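Local coordinates for protein nicotinate phosphoribosyltransferase (Porphyromonas gingivalis, PDB 2IM5) that probably catalyses the ATP-assisted joining of nicotinate to phosphoribosyl pyrophosphate, giving nicotinate mononucleotide in the NAD biosynthesis pathway, at residues Lys14-Gly18 against Trp236-Tyr240; Tyr223-Met227 against Leu384-Leu389. Residue numbers count along the deposited sequence, not the author numbering.

Contact 1: Lys14-Gly18 against Trp236-Tyr240; sequences KFTTG and WINVY
Across these two segments the backbones stay apart, CA atoms no closer than 8.8 Å (T17 to W236), and two aromatic side chains span the gap. Residues 14-18 belong to helix 12-24 and are helical throughout, with G18 N hydrogen-bonded to K14 O at 2.9 Å; residues 236-240 form the last turn of helix 228-240, closed by Y240 N to W236 O at 2.8 Å. The segment axes pass 11.6 Å apart and cross nearly at right angles, at 100°. The other near CA pair is T16 with Y240 (8.9 Å); the CA-to-CB bond of T16 points toward the second helix, that of T17 away. This contact joins the N-terminal domain of the enzyme to the part of the chain belonging to the TIM-barrel-related NAPRTase family, helix against helix. W236 comes first; its t rotamer extends the indole so that its six-membered ring abuts the first helix edge-on: CH2 is 3.7 Å from T16 OG1, and CZ3 is 4.3 Å from T17 OG1. The indole NE1 is hydrogen-bonded to L244 O, and W215 packs edge-to-face with the ring. Y240, in the m rotamer, points at the first helix and sends its phenol alongside T16, itself p: OH donates a short hydrogen bond to T16 O, 2.5 Å, and lies 3.5 Å from T16 CB. T17 OG1 is hydrogen-bonded back to Y13 O. Only 162 Å² is buried, yet every touching residue is buried in the protein, so a tyrosine hydroxyl serves a helix carbonyl with a directional bond, beside an indole edge resting on two threonine hydroxyls.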
ATOM      1  N   LYS A  14       5.835  -2.246  -3.071  1.00 17.87           N
ATOM      2  CA  LYS A  14       6.377  -3.576  -2.828  1.00 16.69           C
ATOM      3  C   LYS A  14       7.826  -3.610  -3.317  1.00 18.24           C
ATOM      4  O   LYS A  14       8.693  -4.213  -2.677  1.00 18.56           O
ATOM      5  CB  LYS A  14       5.536  -4.640  -3.544  1.00 18.39           C
ATOM      6  CG  LYS A  14       4.070  -4.704  -3.073  1.00 20.62           C
ATOM      7  CD  LYS A  14       3.857  -5.549  -1.808  1.00 20.28           C
ATOM      8  CE  LYS A  14       4.585  -4.997  -0.580  1.00 21.15           C
ATOM      9  NZ  LYS A  14       4.204  -5.707   0.684  1.00 19.96           N
ATOM     10  N   PHE A  15       8.099  -2.945  -4.440  1.00 17.77           N
ATOM     11  CA  PHE A  15       9.458  -2.906  -4.977  1.00 17.76           C
ATOM     12  C   PHE A  15      10.354  -1.926  -4.223  1.00 17.41           C
ATOM     13  O   PHE A  15      11.510  -2.236  -3.933  1.00 20.54           O
ATOM     14  CB  PHE A  15       9.464  -2.532  -6.464  1.00 17.54           C
ATOM     15  CG  PHE A  15       8.872  -3.579  -7.359  1.00 19.71           C
ATOM     16  CD1 PHE A  15       9.175  -4.920  -7.184  1.00 19.32           C
ATOM     17  CD2 PHE A  15       8.030  -3.219  -8.403  1.00 22.92           C
ATOM     18  CE1 PHE A  15       8.649  -5.891  -8.035  1.00 18.24           C
ATOM     19  CE2 PHE A  15       7.501  -4.188  -9.260  1.00 23.37           C
ATOM     20  CZ  PHE A  15       7.815  -5.527  -9.071  1.00 19.62           C
ATOM     21  N   THR A  16       9.838  -0.743  -3.903  1.00 15.54           N
ATOM     22  CA  THR A  16      10.650   0.239  -3.193  1.00 14.69           C
ATOM     23  C   THR A  16      10.994  -0.231  -1.782  1.00 14.50           C
ATOM     24  O   THR A  16      12.108  -0.016  -1.298  1.00 15.96           O
ATOM     25  CB  THR A  16       9.956   1.629  -3.129  1.00 12.82           C
ATOM     26  OG1 THR A  16       8.692   1.513  -2.461  1.00 14.63           O
ATOM     27  CG2 THR A  16       9.732   2.169  -4.533  1.00 11.62           C
ATOM     28  N   THR A  17      10.042  -0.873  -1.117  1.00 14.13           N
ATOM     29  CA  THR A  17      10.299  -1.382   0.226  1.00 15.52           C
ATOM     30  C   THR A  17      11.123  -2.655   0.094  1.00 14.14           C
ATOM     31  O   THR A  17      11.966  -2.950   0.935  1.00 17.12           O
ATOM     32  CB  THR A  17       8.993  -1.694   0.962  1.00 16.18           C
ATOM     33  OG1 THR A  17       8.131  -0.558   0.863  1.00 17.87           O
ATOM     34  CG2 THR A  17       9.261  -1.994   2.441  1.00 15.88           C
ATOM     35  N   GLY A  18      10.873  -3.405  -0.975  1.00 14.70           N
ATOM     36  CA  GLY A  18      11.616  -4.632  -1.203  1.00 13.46           C
ATOM     37  C   GLY A  18      13.100  -4.349  -1.362  1.00 12.54           C
ATOM     38  O   GLY A  18      13.933  -5.093  -0.840  1.00 15.23           O
ATOM     39  N   TRP A 236      15.157   5.220   5.188  1.00 16.49           N
ATOM     40  CA  TRP A 236      14.549   5.457   3.884  1.00 15.24           C
ATOM     41  C   TRP A 236      15.407   6.451   3.092  1.00 15.50           C
ATOM     42  O   TRP A 236      15.588   6.319   1.874  1.00 14.17           O
ATOM     43  CB  TRP A 236      13.128   6.000   4.057  1.00 15.22           C
ATOM     44  CG  TRP A 236      12.327   6.023   2.787  1.00 15.58           C
ATOM     45  CD1 TRP A 236      12.041   7.111   2.022  1.00 16.77           C
ATOM     46  CD2 TRP A 236      11.690   4.906   2.150  1.00 16.71           C
ATOM     47  NE1 TRP A 236      11.262   6.747   0.945  1.00 17.17           N
ATOM     48  CE2 TRP A 236      11.031   5.399   1.000  1.00 16.21           C
ATOM     49  CE3 TRP A 236      11.613   3.535   2.438  1.00 16.73           C
ATOM     50  CZ2 TRP A 236      10.301   4.574   0.141  1.00 16.72           C
ATOM     51  CZ3 TRP A 236      10.884   2.712   1.582  1.00 17.63           C
ATOM     52  CH2 TRP A 236      10.237   3.234   0.448  1.00 16.46           C
ATOM     53  N   ILE A 237      15.932   7.448   3.791  1.00 14.61           N
ATOM     54  CA  ILE A 237      16.783   8.451   3.165  1.00 15.72           C
ATOM     55  C   ILE A 237      18.095   7.804   2.723  1.00 16.15           C
ATOM     56  O   ILE A 237      18.633   8.120   1.654  1.00 16.01           O
ATOM     57  CB  ILE A 237      17.084   9.600   4.144  1.00 17.03           C
ATOM     58  CG1 ILE A 237      15.794  10.374   4.430  1.00 17.35           C
ATOM     59  CG2 ILE A 237      18.164  10.519   3.568  1.00 15.66           C
ATOM     60  CD1 ILE A 237      15.893  11.296   5.624  1.00 16.75           C
ATOM     61  N   ASN A 238      18.614   6.896   3.544  1.00 15.07           N
ATOM     62  CA  ASN A 238      19.850   6.204   3.186  1.00 15.72           C
ATOM     63  C   ASN A 238      19.641   5.437   1.890  1.00 16.86           C
ATOM     64  O   ASN A 238      20.517   5.394   1.029  1.00 19.84           O
ATOM     65  CB  ASN A 238      20.261   5.229   4.291  1.00 13.84           C
ATOM     66  CG  ASN A 238      21.446   4.345   3.892  1.00 16.73           C
ATOM     67  OD1 ASN A 238      21.306   3.395   3.111  1.00 14.24           O
ATOM     68  ND2 ASN A 238      22.621   4.665   4.424  1.00 14.98           N
ATOM     69  N   VAL A 239      18.466   4.840   1.744  1.00 15.99           N
ATOM     70  CA  VAL A 239      18.178   4.065   0.553  1.00 15.24           C
ATOM     71  C   VAL A 239      17.872   4.906  -0.686  1.00 16.60           C
ATOM     72  O   VAL A 239      18.411   4.644  -1.761  1.00 15.17           O
ATOM     73  CB  VAL A 239      16.986   3.099   0.805  1.00 15.49           C
ATOM     74  CG1 VAL A 239      16.643   2.326  -0.468  1.00 13.09           C
ATOM     75  CG2 VAL A 239      17.324   2.134   1.947  1.00  9.93           C
ATOM     76  N   TYR A 240      17.034   5.926  -0.538  1.00 16.89           N
ATOM     77  CA  TYR A 240      16.624   6.712  -1.694  1.00 17.85           C
ATOM     78  C   TYR A 240      17.139   8.131  -1.832  1.00 20.35           C
ATOM     79  O   TYR A 240      16.757   8.837  -2.761  1.00 18.91           O
ATOM     80  CB  TYR A 240      15.091   6.676  -1.791  1.00 16.04           C
ATOM     81  CG  TYR A 240      14.590   5.279  -2.105  1.00 13.49           C
ATOM     82  CD1 TYR A 240      14.894   4.673  -3.320  1.00 10.82           C
ATOM     83  CD2 TYR A 240      13.878   4.536  -1.161  1.00 11.11           C
ATOM     84  CE1 TYR A 240      14.508   3.369  -3.589  1.00  8.91           C
ATOM     85  CE2 TYR A 240      13.488   3.226  -1.425  1.00  9.38           C
ATOM     86  CZ  TYR A 240      13.810   2.654  -2.642  1.00  6.86           C
ATOM     87  OH  TYR A 240      13.437   1.368  -2.931  1.00 10.98           O
TER

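Contact 2: Tyr223-Met227 against Leu384-Leu389; sequences YGYKM and LAMNTL
Y225 is the side chain on which this contact turns. Before it, helix 213-223 gives out at G224, the first residue to leave helical angles, with phi 98° and psi 161°; a CB here would jam against the carbonyl O of Y223, so glycine suits the bend. Y225 and K226 then return to helical angles just ahead of helix 228-240. Opposite them, 384-389 is helical, with T388 N to L384 O at 2.8 Å and L389 N to A385 O at 2.9 Å. Y225 is in register with A385 (CA atoms 6.4 Å apart) and K226 with L389 (6.6 Å). In its m rotamer Y225 points at the helix and lays one ring face on A385: CB sits 3.6 Å from the ring centroid of Y225 and 11° off the normal, a well-centred CH-pi contact. L389, chi1 m and chi2 t, brings CD2 to 3.8 Å from both CB and O of Y225. T388, m at chi1, directs CG2 to 4.0 Å from Y225 CB, while T388 OG1 donates a hydrogen bond to L384 O, 2.6 Å. K226 has chi1 m and its remaining torsions t; the stretched chain runs past T388, with CG 4.2 Å from T388 CG2 and CE 3.9 Å from T388 O. Y225 OH is hydrogen-bonded to E381, one turn before A385 on helix 379-389, and Y252 meets the ring edge-to-face. A tyrosine just after a helix-ending, positive-phi glycine thus seats helix 379-389, the chain's last, against the short connection between helices 213-223 and 228-240 at the protein's edge.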
ATOM      1  N   TYR A 223      13.778  -1.955  16.479  1.00 18.11           N
ATOM      2  CA  TYR A 223      14.389  -0.864  17.242  1.00 17.58           C
ATOM      3  C   TYR A 223      13.578  -0.297  18.404  1.00 17.31           C
ATOM      4  O   TYR A 223      14.081   0.520  19.163  1.00 20.07           O
ATOM      5  CB  TYR A 223      14.749   0.275  16.295  1.00 18.02           C
ATOM      6  CG  TYR A 223      15.728  -0.127  15.233  1.00 19.09           C
ATOM      7  CD1 TYR A 223      17.055  -0.403  15.552  1.00 22.51           C
ATOM      8  CD2 TYR A 223      15.326  -0.265  13.908  1.00 19.59           C
ATOM      9  CE1 TYR A 223      17.959  -0.812  14.574  1.00 23.67           C
ATOM     10  CE2 TYR A 223      16.221  -0.672  12.923  1.00 20.45           C
ATOM     11  CZ  TYR A 223      17.533  -0.945  13.264  1.00 21.92           C
ATOM     12  OH  TYR A 223      18.418  -1.361  12.300  1.00 25.95           O
ATOM     13  N   GLY A 224      12.331  -0.720  18.550  1.00 16.42           N
ATOM     14  CA  GLY A 224      11.518  -0.196  19.629  1.00 15.94           C
ATOM     15  C   GLY A 224      10.627   0.924  19.133  1.00 17.12           C
ATOM     16  O   GLY A 224      10.894   1.525  18.081  1.00 15.02           O
ATOM     17  N   TYR A 225       9.584   1.225  19.903  1.00 16.55           N
ATOM     18  CA  TYR A 225       8.619   2.256  19.534  1.00 18.86           C
ATOM     19  C   TYR A 225       9.090   3.708  19.603  1.00 19.87           C
ATOM     20  O   TYR A 225       8.718   4.519  18.761  1.00 19.84           O
ATOM     21  CB  TYR A 225       7.355   2.073  20.374  1.00 19.95           C
ATOM     22  CG  TYR A 225       6.770   0.695  20.190  1.00 21.22           C
ATOM     23  CD1 TYR A 225       6.198   0.320  18.973  1.00 19.95           C
ATOM     24  CD2 TYR A 225       6.853  -0.259  21.204  1.00 22.22           C
ATOM     25  CE1 TYR A 225       5.726  -0.963  18.768  1.00 21.66           C
ATOM     26  CE2 TYR A 225       6.386  -1.555  21.011  1.00 20.84           C
ATOM     27  CZ  TYR A 225       5.823  -1.899  19.791  1.00 23.62           C
ATOM     28  OH  TYR A 225       5.354  -3.171  19.580  1.00 23.07           O
ATOM     29  N   LYS A 226       9.905   4.048  20.592  1.00 20.77           N
ATOM     30  CA  LYS A 226      10.364   5.425  20.702  1.00 21.93           C
ATOM     31  C   LYS A 226      11.098   5.930  19.460  1.00 21.63           C
ATOM     32  O   LYS A 226      10.842   7.036  18.999  1.00 22.64           O
ATOM     33  CB  LYS A 226      11.236   5.599  21.949  1.00 21.89           C
ATOM     34  CG  LYS A 226      10.432   5.576  23.248  1.00 22.72           C
ATOM     35  CD  LYS A 226      11.318   5.747  24.478  1.00 23.32           C
ATOM     36  CE  LYS A 226      10.467   5.865  25.736  1.00 21.30           C
ATOM     37  NZ  LYS A 226      11.278   6.014  26.962  1.00 23.30           N
ATOM     38  N   MET A 227      11.992   5.121  18.905  1.00 22.02           N
ATOM     39  CA  MET A 227      12.746   5.533  17.726  1.00 23.98           C
ATOM     40  C   MET A 227      12.251   5.011  16.375  1.00 21.93           C
ATOM     41  O   MET A 227      12.842   5.328  15.342  1.00 22.79           O
ATOM     42  CB  MET A 227      14.215   5.149  17.897  1.00 26.00           C
ATOM     43  CG  MET A 227      14.983   6.043  18.874  1.00 31.29           C
ATOM     44  SD  MET A 227      15.017   7.818  18.397  1.00 34.87           S
ATOM     45  CE  MET A 227      14.239   8.560  19.863  1.00 32.53           C
ATOM     46  N   LEU A 384       1.917  -2.924  25.058  1.00 26.54           N
ATOM     47  CA  LEU A 384       3.297  -2.524  25.280  1.00 25.12           C
ATOM     48  C   LEU A 384       3.615  -1.260  24.479  1.00 22.96           C
ATOM     49  O   LEU A 384       4.254  -0.349  24.988  1.00 22.53           O
ATOM     50  CB  LEU A 384       4.253  -3.658  24.879  1.00 25.98           C
ATOM     51  CG  LEU A 384       5.741  -3.385  25.108  1.00 26.55           C
ATOM     52  CD1 LEU A 384       6.008  -3.297  26.594  1.00 27.46           C
ATOM     53  CD2 LEU A 384       6.577  -4.501  24.494  1.00 27.56           C
ATOM     54  N   ALA A 385       3.157  -1.200  23.232  1.00 21.00           N
ATOM     55  CA  ALA A 385       3.416  -0.036  22.391  1.00 21.25           C
ATOM     56  C   ALA A 385       2.767   1.202  22.998  1.00 23.11           C
ATOM     57  O   ALA A 385       3.405   2.250  23.120  1.00 21.77           O
ATOM     58  CB  ALA A 385       2.888  -0.270  20.986  1.00 21.66           C
ATOM     59  N   MET A 386       1.499   1.078  23.382  1.00 23.12           N
ATOM     60  CA  MET A 386       0.792   2.198  23.988  1.00 25.06           C
ATOM     61  C   MET A 386       1.486   2.650  25.275  1.00 25.52           C
ATOM     62  O   MET A 386       1.713   3.844  25.465  1.00 26.98           O
ATOM     63  CB  MET A 386      -0.668   1.823  24.274  1.00 24.82           C
ATOM     64  CG  MET A 386      -1.475   1.570  23.006  1.00 26.15           C
ATOM     65  SD  MET A 386      -3.240   1.200  23.252  1.00 25.84           S
ATOM     66  CE  MET A 386      -3.933   2.756  23.104  1.00 26.54           C
ATOM     67  N   ASN A 387       1.825   1.711  26.152  1.00 24.90           N
ATOM     68  CA  ASN A 387       2.499   2.072  27.399  1.00 25.81           C
ATOM     69  C   ASN A 387       3.854   2.720  27.110  1.00 24.67           C
ATOM     70  O   ASN A 387       4.229   3.699  27.742  1.00 24.86           O
ATOM     71  CB  ASN A 387       2.692   0.839  28.296  1.00 26.46           C
ATOM     72  CG  ASN A 387       1.371   0.283  28.818  1.00 29.77           C
ATOM     73  OD1 ASN A 387       0.447   1.044  29.104  1.00 31.41           O
ATOM     74  ND2 ASN A 387       1.284  -1.039  28.959  1.00 31.94           N
ATOM     75  N   THR A 388       4.580   2.178  26.141  1.00 23.59           N
ATOM     76  CA  THR A 388       5.893   2.706  25.789  1.00 22.55           C
ATOM     77  C   THR A 388       5.798   4.136  25.269  1.00 22.01           C
ATOM     78  O   THR A 388       6.635   4.979  25.575  1.00 20.35           O
ATOM     79  CB  THR A 388       6.567   1.837  24.698  1.00 22.43           C
ATOM     80  OG1 THR A 388       6.734   0.499  25.187  1.00 19.67           O
ATOM     81  CG2 THR A 388       7.930   2.420  24.314  1.00 20.48           C
ATOM     82  N   LEU A 389       4.770   4.404  24.476  1.00 22.49           N
ATOM     83  CA  LEU A 389       4.592   5.720  23.900  1.00 24.35           C
ATOM     84  C   LEU A 389       3.777   6.655  24.784  1.00 27.85           C
ATOM     85  O   LEU A 389       3.518   7.788  24.411  1.00 26.79           O
ATOM     86  CB  LEU A 389       3.933   5.592  22.526  1.00 23.81           C
ATOM     87  CG  LEU A 389       4.773   4.788  21.530  1.00 22.13           C
ATOM     88  CD1 LEU A 389       3.967   4.490  20.270  1.00 22.34           C
ATOM     89  CD2 LEU A 389       6.038   5.573  21.204  1.00 19.65           C
TER

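Helix 228-240 ties the two sites together: contact 1 uses its C-terminal turn, and contact 2 the connection that leads into its start. Their centres are 23 Å apart, with nearest atoms about 10 Å apart, so they do not touch. Contact 1 is wholly buried, its centre about 14 Å from the centre of the chain, and joins an N-terminal helix to the later part of the chain; contact 2 is only partly buried, its centre about 23 Å from that point, and holds the C-terminal helix. Tyrosine leads in both, but differently. In contact 1 its hydroxyl bonds directly across the segments, whereas in contact 2 the ring face does the packing, with aliphatic groups and an exposed lysine alongside, over a larger buried area.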